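Local coordinates for protein pollen receptor-like kinase 3 (Arabidopsis thaliana, PDB 5WLS) that probably acts as a leucine-rich repeat receptor kinase of pollen, whose extracellular domain resembles the SERK family of co-receptors, at residues A[11-17]-A[50-56]; A[154-159]-A[179-185]; A[57-63]-A[83-88]. All coordinates share one frame; numbering follows the deposited sequence.

All three contacts lie in one extracellular leucine-rich repeat solenoid. Interaction 1 ties the N-terminal region to the loop 50-56, beside a glycan carried by Asn12. Interaction 3 begins at the next residue, where 57-63 packs on 83-88, and the centres of these two contacts lie about 18 Å apart. Interaction 2 belongs to the C-terminal part, on the other side of the chain's centre from both. Its centre is about 38 Å from that of interaction 1 and about 30 Å from that of interaction 3. Interactions 2 and 3 each pack one turn against the corresponding part of the next, about 25 residues on. The glycan is attached to the protein and marks no pocket.

Interaction 1 of 3, residues A[11-17]-A[50-56]; sequences VNITKGD and RLGLSGT. With NAG (2-acetamido-2-deoxy-beta-D-glucopyranose), chain E.
Thr14 has chi1 at 67°, which places OG1 between its own backbone N and carbonyl carbon and beside Gly52. The hydroxyl donates to the carbonyl there, with Thr14 OG1 to Gly52 O at 2.7 Å. In Ile13, CG1 lies anti to the backbone N (chi1 166°), and CD1 is carried to within 3.9 Å of Leu51 CD1. Leu53 CD2 touches Ile13 CB. Two donors grip Leu51 O. Lys15 N reaches Leu51 O from above the carbonyl plane at 2.7 Å, while Thr14 N, 3.3 Å from Leu51 O, lies in that plane. Asn12 O takes Ser54 N at 3.0 Å and, weakly, Gly55 N. The contact joins the N-terminal capping region to a loop with the Leu-Ser-Gly signature of plant leucine-rich repeats. Asn76 OD1 holds the loop from the next turn by accepting from Leu51 N and Leu53 N. The glycines permit the close approach. A side chain on Gly52 would strike Thr14 OG1, and one on Gly55 would strike Val11 CG2. Asn12 ND2 is covalently bound to C1 of the N-acetylglucosamine. The sugar's acetyl methyl C8 settles 3.6 Å from Thr56 OG1 and 3.8 Å from Gly55 CA.

Interaction 2 of 3, residues A[154-159]-A[179-185]; sequences IPPLTD and PITISDR
Leu157 and Thr181 make the direct hydrogen bond of this contact. Leu157 N donates to Thr181 OG1 at 3.2 Å in a nearly straight bond (165°). Thr181 OG1 sits between its own backbone N and carbonyl carbon (chi1 42°), the position that faces Leu157. A second polar link runs through a water. It accepts from Arg185 NH2 and lies 2.7 Å from Leu157 O, with Asp159 OD1 also near. The Arg185 guanidinium is fixed from its own segment, as NE donates to Thr181 O at 2.8 Å with that oxygen in the guanidinium plane. Asn161 O accepts from Arg185 NH1. The contact joins successive turns of the leucine-rich repeat solenoid: the loop after strand 151-152 meets the short helix 180-183, with Pro179 at its N-cap. Apolar contacts fill the rest. The Pro179 ring crosses Ile154 at about a right angle, with CD 3.8 Å from Ile154 CB. Ile182 CG1 meets Leu157 CB at 4.0 Å, and Ile182 CD1 meets Ile154 CG2 at 4.0 Å. The side chains of Ile182 and Pro155 also touch Met135 of the preceding turn. Over one guanidinium face, towards the rim, lies Leu157 CD2, 3.2 Å from Arg185 NE. With an alanine in place of Arg185, Thr181 O, Asn161 O and the water would probably lose this donor, and Leu157 CD2 the flat group packed against it.

Interaction 3 of 3, residues A[57-63]-A[83-88]; sequences INIEDLK and PPFFKL
Ile59 drives its CD1 methyl into the 83-88 turn, and here the packing is tight. CD1 stands over one face of the Phe85 ring, 4.0 Å from the centroid and 16° off the ring normal, in a CH-pi contact. The same methyl is 3.3 Å from Pro84 C and 3.6 Å from Pro83 CB. It thus fits against an inverse gamma turn centred on Pro84. Ile57 uses the ring differently: its CD1 comes to the edge, 3.9 Å from Phe85 CZ, and the two side chains cross at about a right angle. Ile57 CB also meets the Pro83 ring at CG. In Ile59, chi1 of -83° puts CG1 beside the backbone N and leaves CG2 anti to it. That second branch, Ile59 CG2, rests 4.0 Å from Leu88 CD2. Leu62 CB meets that same Leu88 methyl. These are neighbouring turns of the leucine-rich repeat solenoid, a weakly bonded helix of about 59-63 set beside a 3-10 segment, 85-87. On the inner side, Leu62, Phe85 and Leu88 all touch Ile71 of strand 70-72, so the contact reaches into the hydrophobic core. The other side is looser and holds the charged chains. The aliphatic part of Lys63 passes obliquely over Lys87, with Lys63 CG 3.6 Å from Lys87 O and Lys63 CD beside Lys87 CB. Lys63 NZ turns back to Glu60 OE1 at 3.6 Å, a salt bridge within the helix. That bridge probably eases the nearness of the two lysines. Glu60 OE2 is 5.0 Å from Lys87 NZ, too far for a salt bridge, though the opposite charges probably attract weakly. The two segments share no hydrogen bond.

Interaction 1 of 3, residues A[11-17]-A[50-56]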
loop_
_atom_site.group_PDB
_atom_site.type_symbol
_atom_site.label_atom_id
_atom_site.label_comp_id
_atom_site.label_asym_id
_atom_site.label_seq_id
_atom_site.Cartn_x
_atom_site.Cartn_y
_atom_site.Cartn_z
ATOM N N VAL A 11 11.986 6.478 -15.211
ATOM C CA VAL A 11 11.502 7.700 -14.584
ATOM C C VAL A 11 12.649 8.421 -13.873
ATOM O O VAL A 11 13.156 9.422 -14.387
ATOM C CB VAL A 11 10.282 7.422 -13.678
ATOM C CG1 VAL A 11 10.578 6.467 -12.508
ATOM C CG2 VAL A 11 9.721 8.734 -13.197
ATOM N N ASN A 12 13.080 7.919 -12.711
ATOM C CA ASN A 12 14.208 8.488 -11.976
ATOM C C ASN A 12 14.674 7.523 -10.894
ATOM O O ASN A 12 13.963 7.275 -9.915
ATOM C CB ASN A 12 13.842 9.843 -11.359
ATOM C CG ASN A 12 14.243 11.006 -12.240
ATOM O OD1 ASN A 12 15.332 11.015 -12.814
ATOM N ND2 ASN A 12 13.354 11.990 -12.363
ATOM N N ILE A 13 15.875 6.980 -11.068
ATOM C CA ILE A 13 16.513 6.098 -10.097
ATOM C C ILE A 13 17.870 6.695 -9.741
ATOM O O ILE A 13 18.624 7.104 -10.631
ATOM C CB ILE A 13 16.642 4.669 -10.659
ATOM C CG1 ILE A 13 17.604 3.818 -9.834
ATOM C CG2 ILE A 13 17.056 4.712 -12.125
ATOM C CD1 ILE A 13 17.710 2.394 -10.339
ATOM N N THR A 14 18.181 6.747 -8.440
ATOM C CA THR A 14 19.360 7.460 -7.965
ATOM C C THR A 14 20.388 6.599 -7.240
ATOM O O THR A 14 21.499 7.081 -6.994
ATOM C CB THR A 14 18.955 8.607 -7.024
ATOM O OG1 THR A 14 18.397 8.069 -5.820
ATOM C CG2 THR A 14 17.932 9.513 -7.694
ATOM N N LYS A 15 20.065 5.356 -6.888
ATOM C CA LYS A 15 21.016 4.468 -6.222
ATOM C C LYS A 15 20.874 3.082 -6.830
ATOM O O LYS A 15 19.855 2.423 -6.633
ATOM C CB LYS A 15 20.780 4.415 -4.711
ATOM C CG LYS A 15 20.664 5.762 -4.023
ATOM C CD LYS A 15 22.026 6.398 -3.806
ATOM C CE LYS A 15 21.890 7.825 -3.299
ATOM N NZ LYS A 15 23.216 8.457 -3.060
ATOM N N GLY A 16 21.879 2.634 -7.569
ATOM C CA GLY A 16 21.820 1.322 -8.186
ATOM C C GLY A 16 21.465 1.393 -9.657
ATOM O O GLY A 16 21.322 2.462 -10.258
ATOM N N ASP A 17 21.293 0.205 -10.234
ATOM C CA ASP A 17 21.286 0.062 -11.683
ATOM C C ASP A 17 20.125 -0.787 -12.183
ATOM O O ASP A 17 19.228 -1.139 -11.410
ATOM C CB ASP A 17 22.620 -0.521 -12.142
ATOM C CG ASP A 17 23.014 -1.752 -11.358
ATOM O OD1 ASP A 17 22.249 -2.164 -10.462
ATOM O OD2 ASP A 17 24.095 -2.312 -11.645
ATOM N N ARG A 50 15.206 0.043 -2.239
ATOM C CA ARG A 50 16.489 0.656 -1.882
ATOM C C ARG A 50 17.289 1.036 -3.125
ATOM O O ARG A 50 18.500 0.818 -3.199
ATOM C CB ARG A 50 17.308 -0.266 -0.980
ATOM C CG ARG A 50 16.557 -0.789 0.230
ATOM C CD ARG A 50 17.502 -1.447 1.216
ATOM N NE ARG A 50 16.784 -2.185 2.249
ATOM C CZ ARG A 50 16.423 -1.690 3.427
ATOM N NH1 ARG A 50 16.716 -0.438 3.750
ATOM N NH2 ARG A 50 15.771 -2.458 4.289
ATOM N N LEU A 51 16.611 1.612 -4.113
ATOM C CA LEU A 51 17.276 2.137 -5.294
ATOM C C LEU A 51 17.192 3.653 -5.370
ATOM O O LEU A 51 17.618 4.241 -6.370
ATOM C CB LEU A 51 16.690 1.521 -6.565
ATOM C CG LEU A 51 16.934 0.035 -6.827
ATOM C CD1 LEU A 51 16.182 -0.405 -8.076
ATOM C CD2 LEU A 51 18.415 -0.289 -6.952
ATOM N N GLY A 52 16.661 4.298 -4.337
ATOM C CA GLY A 52 16.531 5.738 -4.371
ATOM C C GLY A 52 15.601 6.220 -5.456
ATOM O O GLY A 52 15.828 7.298 -6.019
ATOM N N LEU A 53 14.578 5.433 -5.798
ATOM C CA LEU A 53 13.612 5.879 -6.792
ATOM C C LEU A 53 13.021 7.209 -6.362
ATOM O O LEU A 53 12.348 7.302 -5.331
ATOM C CB LEU A 53 12.507 4.838 -6.993
ATOM C CG LEU A 53 12.897 3.385 -7.251
ATOM C CD1 LEU A 53 11.661 2.515 -7.366
ATOM C CD2 LEU A 53 13.685 3.320 -8.547
ATOM N N SER A 54 13.293 8.237 -7.157
ATOM C CA SER A 54 12.938 9.604 -6.829
ATOM C C SER A 54 11.895 10.182 -7.767
ATOM O O SER A 54 11.416 11.295 -7.527
ATOM C CB SER A 54 14.191 10.493 -6.850
ATOM O OG SER A 54 13.849 11.860 -6.714
ATOM N N GLY A 55 11.534 9.462 -8.817
ATOM C CA GLY A 55 10.655 9.971 -9.843
ATOM C C GLY A 55 9.197 9.741 -9.528
ATOM O O GLY A 55 8.774 9.743 -8.366
ATOM N N THR A 56 8.417 9.545 -10.582
ATOM C CA THR A 56 6.971 9.428 -10.510
ATOM C C THR A 56 6.541 8.104 -11.125
ATOM O O THR A 56 7.036 7.710 -12.184
ATOM C CB THR A 56 6.303 10.598 -11.242
ATOM O OG1 THR A 56 6.467 11.796 -10.474
ATOM C CG2 THR A 56 4.818 10.339 -11.432
HETATM C C1 NAG E . 13.539 13.176 -13.172
HETATM C C2 NAG E . 12.861 14.395 -12.562
HETATM C C3 NAG E . 12.917 15.558 -13.542
HETATM C C4 NAG E . 14.363 15.835 -13.937
HETATM C C5 NAG E . 15.034 14.559 -14.453
HETATM C C6 NAG E . 16.513 14.733 -14.705
HETATM C C7 NAG E . 11.139 13.761 -10.937
HETATM C C8 NAG E . 9.681 13.494 -10.712
HETATM N N2 NAG E . 11.488 14.103 -12.183
HETATM O O3 NAG E . 12.335 16.715 -12.950
HETATM O O4 NAG E . 14.410 16.832 -14.951
HETATM O O5 NAG E . 14.902 13.499 -13.491
HETATM O O6 NAG E . 17.244 13.568 -14.345
HETATM O O7 NAG E . 11.964 13.671 -10.034
#

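Interaction 2 of 3, residues A[154-159]-A[179-185]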
loop_
_atom_site.group_PDB
_atom_site.type_symbol
_atom_site.label_atom_id
_atom_site.label_comp_id
_atom_site.label_asym_id
_atom_site.label_seq_id
_atom_site.Cartn_x
_atom_site.Cartn_y
_atom_site.Cartn_z
ATOM N N ILE A 154 -11.147 7.038 12.888
ATOM C CA ILE A 154 -10.918 5.824 12.103
ATOM C C ILE A 154 -12.256 5.348 11.545
ATOM O O ILE A 154 -13.228 5.232 12.306
ATOM C CB ILE A 154 -10.265 4.747 12.962
ATOM C CG1 ILE A 154 -8.924 5.241 13.507
ATOM C CG2 ILE A 154 -10.080 3.466 12.160
ATOM C CD1 ILE A 154 -8.398 4.422 14.666
ATOM N N PRO A 155 -12.352 5.076 10.241
ATOM C CA PRO A 155 -13.620 4.600 9.694
ATOM C C PRO A 155 -13.972 3.239 10.261
ATOM O O PRO A 155 -13.083 2.472 10.673
ATOM C CB PRO A 155 -13.343 4.522 8.181
ATOM C CG PRO A 155 -12.185 5.431 7.955
ATOM C CD PRO A 155 -11.350 5.323 9.191
ATOM N N PRO A 156 -15.256 2.894 10.313
ATOM C CA PRO A 156 -15.636 1.566 10.800
ATOM C C PRO A 156 -15.235 0.488 9.807
ATOM O O PRO A 156 -15.148 0.724 8.599
ATOM C CB PRO A 156 -17.160 1.659 10.935
ATOM C CG PRO A 156 -17.550 2.712 9.950
ATOM C CD PRO A 156 -16.429 3.712 9.961
ATOM N N LEU A 157 -15.005 -0.712 10.331
ATOM C CA LEU A 157 -14.647 -1.861 9.514
ATOM C C LEU A 157 -15.887 -2.710 9.271
ATOM O O LEU A 157 -16.622 -3.029 10.212
ATOM C CB LEU A 157 -13.546 -2.683 10.184
ATOM C CG LEU A 157 -13.129 -4.001 9.535
ATOM C CD1 LEU A 157 -12.430 -3.772 8.210
ATOM C CD2 LEU A 157 -12.210 -4.739 10.478
ATOM N N THR A 158 -16.111 -3.074 8.012
ATOM C CA THR A 158 -17.330 -3.779 7.637
ATOM C C THR A 158 -17.341 -5.194 8.199
ATOM O O THR A 158 -16.318 -5.884 8.213
ATOM C CB THR A 158 -17.474 -3.812 6.115
ATOM O OG1 THR A 158 -18.628 -4.580 5.755
ATOM C CG2 THR A 158 -16.236 -4.418 5.469
ATOM N N ASP A 159 -18.512 -5.618 8.686
ATOM C CA ASP A 159 -18.666 -6.985 9.176
ATOM C C ASP A 159 -18.368 -8.017 8.099
ATOM O O ASP A 159 -18.111 -9.180 8.425
ATOM C CB ASP A 159 -20.080 -7.206 9.717
ATOM C CG ASP A 159 -20.306 -6.525 11.048
ATOM O OD1 ASP A 159 -19.327 -6.343 11.802
ATOM O OD2 ASP A 159 -21.468 -6.179 11.344
ATOM N N PRO A 179 -12.993 2.344 16.676
ATOM C CA PRO A 179 -14.238 1.636 16.347
ATOM C C PRO A 179 -14.280 0.259 16.991
ATOM O O PRO A 179 -13.315 -0.507 16.926
ATOM C CB PRO A 179 -14.195 1.544 14.816
ATOM C CG PRO A 179 -13.269 2.643 14.391
ATOM C CD PRO A 179 -12.237 2.729 15.472
ATOM N N ILE A 180 -15.412 -0.054 17.629
ATOM C CA ILE A 180 -15.562 -1.371 18.234
ATOM C C ILE A 180 -15.696 -2.462 17.178
ATOM O O ILE A 180 -15.490 -3.641 17.489
ATOM C CB ILE A 180 -16.757 -1.409 19.206
ATOM C CG1 ILE A 180 -18.080 -1.210 18.463
ATOM C CG2 ILE A 180 -16.586 -0.372 20.311
ATOM C CD1 ILE A 180 -19.297 -1.473 19.322
ATOM N N THR A 181 -16.049 -2.105 15.937
ATOM C CA THR A 181 -15.939 -3.057 14.834
ATOM C C THR A 181 -14.528 -3.621 14.725
ATOM O O THR A 181 -14.345 -4.751 14.256
ATOM C CB THR A 181 -16.359 -2.405 13.516
ATOM O OG1 THR A 181 -15.822 -1.081 13.435
ATOM C CG2 THR A 181 -17.880 -2.329 13.429
ATOM N N ILE A 182 -13.523 -2.850 15.133
ATOM C CA ILE A 182 -12.139 -3.315 15.119
ATOM C C ILE A 182 -11.760 -3.961 16.446
ATOM O O ILE A 182 -11.205 -5.062 16.480
ATOM C CB ILE A 182 -11.191 -2.144 14.783
ATOM C CG1 ILE A 182 -11.405 -1.661 13.350
ATOM C CG2 ILE A 182 -9.741 -2.553 14.997
ATOM C CD1 ILE A 182 -10.722 -0.340 13.051
ATOM N N SER A 183 -12.063 -3.290 17.561
ATOM C CA SER A 183 -11.531 -3.704 18.854
ATOM C C SER A 183 -12.208 -4.952 19.409
ATOM O O SER A 183 -11.626 -5.620 20.272
ATOM C CB SER A 183 -11.646 -2.558 19.860
ATOM O OG SER A 183 -12.984 -2.110 19.977
ATOM N N ASP A 184 -13.418 -5.285 18.952
ATOM C CA ASP A 184 -14.067 -6.503 19.428
ATOM C C ASP A 184 -13.433 -7.768 18.866
ATOM O O ASP A 184 -13.624 -8.847 19.438
ATOM C CB ASP A 184 -15.556 -6.502 19.070
ATOM C CG ASP A 184 -16.387 -5.661 20.015
ATOM O OD1 ASP A 184 -15.922 -5.383 21.140
ATOM O OD2 ASP A 184 -17.520 -5.293 19.638
ATOM N N ARG A 185 -12.689 -7.662 17.770
ATOM C CA ARG A 185 -12.230 -8.853 17.067
ATOM C C ARG A 185 -11.136 -9.562 17.858
ATOM O O ARG A 185 -10.207 -8.928 18.367
ATOM C CB ARG A 185 -11.741 -8.478 15.672
ATOM C CG ARG A 185 -12.795 -7.733 14.868
ATOM C CD ARG A 185 -12.284 -7.335 13.502
ATOM N NE ARG A 185 -13.367 -6.879 12.632
ATOM C CZ ARG A 185 -13.756 -7.493 11.518
ATOM N NH1 ARG A 185 -13.153 -8.602 11.121
ATOM N NH2 ARG A 185 -14.745 -6.985 10.797
HETATM O O HOH W 1 -16.449 -5.319 11.547
#

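Interaction 3 of 3, residues A[57-63]-A[83-88]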
loop_
_atom_site.group_PDB
_atom_site.type_symbol
_atom_site.label_atom_id
_atom_site.label_comp_id
_atom_site.label_asym_id
_atom_site.label_seq_id
_atom_site.Cartn_x
_atom_site.Cartn_y
_atom_site.Cartn_z
ATOM N N ILE A 57 5.627 7.412 -10.462
ATOM C CA ILE A 57 5.047 6.204 -11.033
ATOM C C ILE A 57 3.983 6.606 -12.044
ATOM O O ILE A 57 3.117 7.439 -11.754
ATOM C CB ILE A 57 4.458 5.314 -9.928
ATOM C CG1 ILE A 57 5.578 4.714 -9.083
ATOM C CG2 ILE A 57 3.586 4.220 -10.526
ATOM C CD1 ILE A 57 5.094 4.176 -7.772
ATOM N N ASN A 58 4.052 6.024 -13.237
ATOM C CA ASN A 58 3.031 6.206 -14.266
ATOM C C ASN A 58 2.268 4.891 -14.366
ATOM O O ASN A 58 2.744 3.927 -14.972
ATOM C CB ASN A 58 3.649 6.612 -15.600
ATOM C CG ASN A 58 2.612 7.107 -16.589
ATOM O OD1 ASN A 58 1.412 7.067 -16.320
ATOM N ND2 ASN A 58 3.072 7.591 -17.736
ATOM N N ILE A 59 1.074 4.863 -13.770
ATOM C CA ILE A 59 0.335 3.619 -13.616
ATOM C C ILE A 59 -0.252 3.129 -14.937
ATOM O O ILE A 59 -0.560 1.939 -15.069
ATOM C CB ILE A 59 -0.713 3.827 -12.503
ATOM C CG1 ILE A 59 -0.033 3.606 -11.151
ATOM C CG2 ILE A 59 -1.922 2.911 -12.650
ATOM C CD1 ILE A 59 -0.903 3.876 -9.981
ATOM N N GLU A 60 -0.360 3.997 -15.945
ATOM C CA GLU A 60 -0.790 3.525 -17.258
ATOM C C GLU A 60 0.196 2.515 -17.831
ATOM O O GLU A 60 -0.203 1.602 -18.562
ATOM C CB GLU A 60 -0.965 4.702 -18.219
ATOM C CG GLU A 60 -2.041 5.697 -17.808
ATOM C CD GLU A 60 -3.437 5.101 -17.831
ATOM O OE1 GLU A 60 -3.687 4.191 -18.648
ATOM O OE2 GLU A 60 -4.287 5.549 -17.031
ATOM N N ASP A 61 1.485 2.657 -17.507
ATOM C CA ASP A 61 2.459 1.632 -17.870
ATOM C C ASP A 61 2.151 0.308 -17.179
ATOM O O ASP A 61 2.215 -0.757 -17.803
ATOM C CB ASP A 61 3.874 2.098 -17.522
ATOM C CG ASP A 61 4.313 3.293 -18.343
ATOM O OD1 ASP A 61 3.818 3.453 -19.478
ATOM O OD2 ASP A 61 5.159 4.070 -17.855
ATOM N N LEU A 62 1.811 0.354 -15.888
ATOM C CA LEU A 62 1.551 -0.878 -15.149
ATOM C C LEU A 62 0.217 -1.509 -15.524
ATOM O O LEU A 62 0.020 -2.702 -15.270
ATOM C CB LEU A 62 1.588 -0.617 -13.641
ATOM C CG LEU A 62 2.828 0.030 -13.019
ATOM C CD1 LEU A 62 2.632 0.195 -11.517
ATOM C CD2 LEU A 62 4.088 -0.772 -13.315
ATOM N N LYS A 63 -0.703 -0.743 -16.117
ATOM C CA LYS A 63 -1.955 -1.321 -16.590
ATOM C C LYS A 63 -1.750 -2.244 -17.781
ATOM O O LYS A 63 -2.596 -3.108 -18.031
ATOM C CB LYS A 63 -2.948 -0.220 -16.967
ATOM C CG LYS A 63 -3.714 0.366 -15.794
ATOM C CD LYS A 63 -4.445 1.638 -16.194
ATOM C CE LYS A 63 -5.732 1.324 -16.946
ATOM N NZ LYS A 63 -6.536 2.551 -17.210
ATOM N N PRO A 83 -0.191 7.508 -6.147
ATOM C CA PRO A 83 -0.618 7.280 -7.523
ATOM C C PRO A 83 -1.856 6.403 -7.560
ATOM O O PRO A 83 -2.105 5.625 -6.626
ATOM C CB PRO A 83 0.594 6.575 -8.156
ATOM C CG PRO A 83 1.747 6.925 -7.269
ATOM C CD PRO A 83 1.161 6.991 -5.895
ATOM N N PRO A 84 -2.658 6.507 -8.609
ATOM C CA PRO A 84 -3.967 5.843 -8.606
ATOM C C PRO A 84 -3.879 4.334 -8.754
ATOM O O PRO A 84 -4.228 3.791 -9.807
ATOM C CB PRO A 84 -4.671 6.483 -9.806
ATOM C CG PRO A 84 -3.555 6.810 -10.741
ATOM C CD PRO A 84 -2.406 7.229 -9.869
ATOM N N PHE A 85 -3.418 3.640 -7.711
ATOM C CA PHE A 85 -3.243 2.195 -7.810
ATOM C C PHE A 85 -4.558 1.452 -7.997
ATOM O O PHE A 85 -4.532 0.268 -8.353
ATOM C CB PHE A 85 -2.504 1.667 -6.578
ATOM C CG PHE A 85 -1.041 2.008 -6.564
ATOM C CD1 PHE A 85 -0.575 3.093 -5.841
ATOM C CD2 PHE A 85 -0.133 1.251 -7.287
ATOM C CE1 PHE A 85 0.770 3.413 -5.833
ATOM C CE2 PHE A 85 1.212 1.566 -7.284
ATOM C CZ PHE A 85 1.664 2.648 -6.556
ATOM N N PHE A 86 -5.699 2.109 -7.776
ATOM C CA PHE A 86 -6.995 1.485 -8.013
ATOM C C PHE A 86 -7.260 1.193 -9.483
ATOM O O PHE A 86 -8.233 0.498 -9.793
ATOM C CB PHE A 86 -8.112 2.373 -7.460
ATOM C CG PHE A 86 -8.063 3.791 -7.950
ATOM C CD1 PHE A 86 -7.427 4.771 -7.207
ATOM C CD2 PHE A 86 -8.661 4.147 -9.150
ATOM C CE1 PHE A 86 -7.385 6.079 -7.651
ATOM C CE2 PHE A 86 -8.619 5.451 -9.600
ATOM C CZ PHE A 86 -7.982 6.419 -8.850
ATOM N N LYS A 87 -6.432 1.705 -10.391
ATOM C CA LYS A 87 -6.558 1.401 -11.808
ATOM C C LYS A 87 -6.014 0.026 -12.170
ATOM O O LYS A 87 -6.188 -0.414 -13.311
ATOM C CB LYS A 87 -5.857 2.487 -12.619
ATOM C CG LYS A 87 -6.625 3.796 -12.690
ATOM C CD LYS A 87 -5.661 4.950 -12.893
ATOM C CE LYS A 87 -6.252 6.085 -13.724
ATOM N NZ LYS A 87 -7.645 6.483 -13.387
ATOM N N LEU A 88 -5.376 -0.664 -11.231
ATOM C CA LEU A 88 -4.909 -2.018 -11.466
ATOM C C LEU A 88 -5.892 -2.987 -10.830
ATOM O O LEU A 88 -5.910 -3.116 -9.596
ATOM C CB LEU A 88 -3.509 -2.205 -10.890
ATOM C CG LEU A 88 -2.591 -1.040 -11.261
ATOM C CD1 LEU A 88 -1.313 -1.014 -10.435
ATOM C CD2 LEU A 88 -2.274 -1.102 -12.744
#